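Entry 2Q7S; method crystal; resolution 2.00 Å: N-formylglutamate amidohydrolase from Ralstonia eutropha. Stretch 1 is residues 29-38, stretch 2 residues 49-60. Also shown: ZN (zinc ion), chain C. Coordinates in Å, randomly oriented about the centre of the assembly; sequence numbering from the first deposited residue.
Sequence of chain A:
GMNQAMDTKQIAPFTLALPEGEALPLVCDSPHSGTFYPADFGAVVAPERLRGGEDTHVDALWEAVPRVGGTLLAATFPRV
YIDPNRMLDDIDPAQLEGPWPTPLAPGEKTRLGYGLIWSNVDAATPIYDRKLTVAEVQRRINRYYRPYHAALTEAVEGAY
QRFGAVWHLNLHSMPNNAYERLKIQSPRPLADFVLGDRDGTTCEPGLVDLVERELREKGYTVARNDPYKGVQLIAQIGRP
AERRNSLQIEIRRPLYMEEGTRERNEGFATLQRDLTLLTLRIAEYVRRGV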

# COMPACT_ATOMS: atom_id res chain seq x y z
N ASP A 29 5.22 -0.13 4.39
CA ASP A 29 4.89 1.06 3.65
C ASP A 29 3.38 1.24 3.38
O ASP A 29 2.69 0.28 3.20
N SER A 30 2.94 2.50 3.42
CA SER A 30 1.57 2.92 3.12
C SER A 30 1.71 3.82 1.85
O SER A 30 1.85 5.07 1.94
N PRO A 31 1.59 3.20 0.67
CA PRO A 31 1.76 3.97 -0.59
C PRO A 31 0.58 4.86 -1.02
O PRO A 31 0.72 5.68 -1.91
N HIS A 32 -0.59 4.61 -0.44
CA HIS A 32 -1.83 5.15 -0.90
C HIS A 32 -2.52 6.13 -0.01
O HIS A 32 -3.59 6.58 -0.35
N SER A 33 -1.88 6.46 1.13
CA SER A 33 -2.47 7.29 2.15
C SER A 33 -2.23 8.79 1.98
O SER A 33 -2.73 9.58 2.79
N GLY A 34 -1.52 9.18 0.93
CA GLY A 34 -1.24 10.57 0.69
C GLY A 34 -2.44 11.39 0.29
O GLY A 34 -3.21 10.97 -0.57
N THR A 35 -2.58 12.57 0.91
CA THR A 35 -3.72 13.47 0.69
C THR A 35 -3.31 14.90 0.29
O THR A 35 -4.16 15.79 0.22
N PHE A 36 -2.03 15.11 -0.01
CA PHE A 36 -1.54 16.43 -0.45
C PHE A 36 -1.47 16.46 -1.97
O PHE A 36 -0.54 15.93 -2.55
N TYR A 37 -2.47 17.09 -2.59
CA TYR A 37 -2.63 17.14 -4.06
C TYR A 37 -1.73 18.25 -4.68
O TYR A 37 -1.84 19.43 -4.31
N PRO A 38 -0.79 17.86 -5.57
CA PRO A 38 0.03 18.82 -6.31
C PRO A 38 -0.74 19.84 -7.16
O PRO A 38 -1.72 19.50 -7.82
N ARG A 49 -13.90 14.06 -5.95
CA ARG A 49 -14.10 12.82 -6.70
C ARG A 49 -12.88 11.91 -6.67
O ARG A 49 -13.01 10.69 -6.74
N LEU A 50 -11.70 12.53 -6.57
CA LEU A 50 -10.39 11.85 -6.58
C LEU A 50 -10.04 11.19 -5.23
O LEU A 50 -9.45 10.11 -5.18
N ARG A 51 -10.43 11.87 -4.15
CA ARG A 51 -10.26 11.36 -2.80
C ARG A 51 -10.76 9.90 -2.69
O ARG A 51 -10.27 9.15 -1.82
N GLY A 52 -11.67 9.49 -3.59
CA GLY A 52 -12.06 8.09 -3.78
C GLY A 52 -10.94 7.06 -3.61
O GLY A 52 -10.97 6.31 -2.64
N GLY A 53 -9.96 7.07 -4.51
CA GLY A 53 -8.80 6.13 -4.54
C GLY A 53 -7.75 6.24 -3.43
O GLY A 53 -6.72 5.55 -3.46
N GLU A 54 -7.99 7.13 -2.46
CA GLU A 54 -7.14 7.24 -1.31
C GLU A 54 -7.40 6.10 -0.34
O GLU A 54 -8.53 5.84 0.03
N ASP A 55 -6.33 5.46 0.08
CA ASP A 55 -6.36 4.65 1.29
C ASP A 55 -6.13 5.53 2.55
O ASP A 55 -5.12 5.38 3.24
N THR A 56 -7.11 6.39 2.81
CA THR A 56 -6.98 7.45 3.82
C THR A 56 -6.75 6.88 5.23
O THR A 56 -7.34 5.84 5.62
N HIS A 57 -5.88 7.58 5.97
CA HIS A 57 -5.51 7.29 7.37
C HIS A 57 -4.76 5.97 7.62
O HIS A 57 -4.51 5.66 8.76
N VAL A 58 -4.44 5.20 6.57
CA VAL A 58 -3.83 3.86 6.75
C VAL A 58 -2.50 3.95 7.44
O VAL A 58 -2.15 3.11 8.28
N ASP A 59 -1.80 5.02 7.18
CA ASP A 59 -0.56 5.27 7.91
C ASP A 59 -0.75 5.51 9.42
O ASP A 59 0.06 5.03 10.21
N ALA A 60 -1.81 6.22 9.80
CA ALA A 60 -2.12 6.49 11.24
C ALA A 60 -2.65 5.22 11.92
O ALA A 60 -2.40 5.01 13.10

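The two stretches are held together by polar side chains, several of them satisfied, and by a shared zinc ion. H32 (chi1 m) and D55 (chi1 m) both direct CA-to-CB toward the opposing stretch, and H32 ND1 and D55 OD2 each bind ZN at 2.1 Å; imidazole nitrogen and carboxylate oxygen are classic zinc ligands. H32 ND1 and D55 OD2 lie 3.4 Å apart, neighbours because they share the metal and not hydrogen-bonded. The backbone reinforces the pairing: D55 N donates to H32 O at 3.0 Å. H32 NE2 and D55 OD1 are satisfied elsewhere in the structure.

Y37 (m) reaches across, and its OH donates to E54 OE2 at 2.6 Å. E54 (m, then t) starts sideways, but its extended chain brings the carboxylate nearer. There R51 NH1 lies 2.7 Å from E54 OE2, a salt bridge of charges alone, while T56 OG1 donates to E54 OE1 at 2.7 Å. The Y37 ring adds apolar contact, CE2 to L50 CB at 4.1 Å.

Small serines suit the close approach here, where S33 CB lies 3.4 Å from D55 O; within their own stretch S30 OG (t) and S33 OG (p) hydrogen-bond at 2.6 Å, satisfying each other. Water 1 bridges the backbones, donating to S33 O (2.7 Å) and accepting from H57 N (2.8 Å).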

# COMPACT_ATOMS: atom_id res chain seq x y z
CB ASP A 29 5.73 1.23 2.42
CG ASP A 29 5.29 0.40 1.29
OD1 ASP A 29 5.21 -0.82 1.47
OD2 ASP A 29 5.08 0.98 0.19
CB SER A 30 0.96 3.65 4.33
OG SER A 30 -0.34 4.20 4.13
CB PRO A 31 1.98 2.87 -1.64
CG PRO A 31 1.27 1.69 -1.07
CD PRO A 31 1.37 1.76 0.42
CB HIS A 32 -2.74 3.98 -1.21
CG HIS A 32 -2.28 3.20 -2.38
ND1 HIS A 32 -2.74 1.94 -2.66
CD2 HIS A 32 -1.39 3.50 -3.36
CE1 HIS A 32 -2.16 1.50 -3.76
NE2 HIS A 32 -1.35 2.43 -4.22
CB SER A 33 -2.04 6.85 3.55
OG SER A 33 -0.63 6.74 3.71
CB THR A 35 -4.53 13.62 1.96
OG1 THR A 35 -3.67 14.12 2.98
CG2 THR A 35 -5.16 12.27 2.40
CB PHE A 36 -0.16 16.77 0.16
CG PHE A 36 -0.15 16.82 1.68
CD1 PHE A 36 0.11 15.69 2.43
CD2 PHE A 36 -0.39 18.02 2.34
CE1 PHE A 36 0.13 15.73 3.84
CE2 PHE A 36 -0.38 18.08 3.76
CZ PHE A 36 -0.12 16.96 4.50
CB TYR A 37 -4.15 17.29 -4.43
CG TYR A 37 -4.93 16.02 -4.09
CD1 TYR A 37 -5.18 15.66 -2.75
CD2 TYR A 37 -5.34 15.12 -5.08
CE1 TYR A 37 -5.83 14.45 -2.41
CE2 TYR A 37 -6.00 13.92 -4.76
CZ TYR A 37 -6.23 13.59 -3.42
OH TYR A 37 -6.86 12.40 -3.06
CB PRO A 38 0.87 17.92 -7.22
CG PRO A 38 0.97 16.67 -6.49
CD PRO A 38 -0.38 16.49 -5.89
CB ARG A 49 -14.45 13.15 -8.14
CG ARG A 49 -15.79 13.84 -8.27
CD ARG A 49 -16.82 12.92 -8.88
NE ARG A 49 -16.89 11.60 -8.22
CZ ARG A 49 -17.18 10.45 -8.85
NH1 ARG A 49 -17.40 10.41 -10.17
NH2 ARG A 49 -17.22 9.31 -8.15
CB LEU A 50 -9.30 12.87 -6.94
CG LEU A 50 -9.47 13.54 -8.31
CD1 LEU A 50 -8.47 14.71 -8.51
CD2 LEU A 50 -9.34 12.51 -9.42
CB ARG A 51 -10.93 12.31 -1.78
CG ARG A 51 -10.15 13.64 -1.65
CD ARG A 51 -10.63 14.50 -0.52
NE ARG A 51 -10.65 13.78 0.79
CZ ARG A 51 -9.57 13.56 1.55
NH1 ARG A 51 -8.38 13.97 1.15
NH2 ARG A 51 -9.67 12.90 2.68
CB GLU A 54 -7.43 8.50 -0.50
CG GLU A 54 -7.23 9.79 -1.12
CD GLU A 54 -7.61 10.92 -0.17
OE1 GLU A 54 -8.06 10.65 0.97
OE2 GLU A 54 -7.44 12.06 -0.59
CB ASP A 55 -5.26 3.60 1.25
CG ASP A 55 -5.38 2.69 0.10
OD1 ASP A 55 -6.16 2.97 -0.86
OD2 ASP A 55 -4.60 1.73 0.15
CB THR A 56 -8.24 8.38 3.80
OG1 THR A 56 -8.70 8.48 2.46
CG2 THR A 56 -7.98 9.77 4.38
CB HIS A 57 -6.75 7.27 8.26
CG HIS A 57 -7.65 8.44 8.10
ND1 HIS A 57 -7.22 9.74 8.25
CD2 HIS A 57 -8.98 8.51 7.83
CE1 HIS A 57 -8.23 10.56 8.03
NE2 HIS A 57 -9.31 9.84 7.79
CB VAL A 58 -3.67 3.09 5.39
CG1 VAL A 58 -2.67 1.97 5.52
CG2 VAL A 58 -5.04 2.57 5.00
CB ASP A 59 0.25 6.35 7.23
CG ASP A 59 -0.37 7.69 7.32
OD1 ASP A 59 -1.60 7.84 7.08
OD2 ASP A 59 0.40 8.62 7.64
CB ALA A 60 -3.14 7.65 11.39
ZN ZN C . -4.09 0.71 -1.59
O HOH W 1 -4.27 9.69 5.01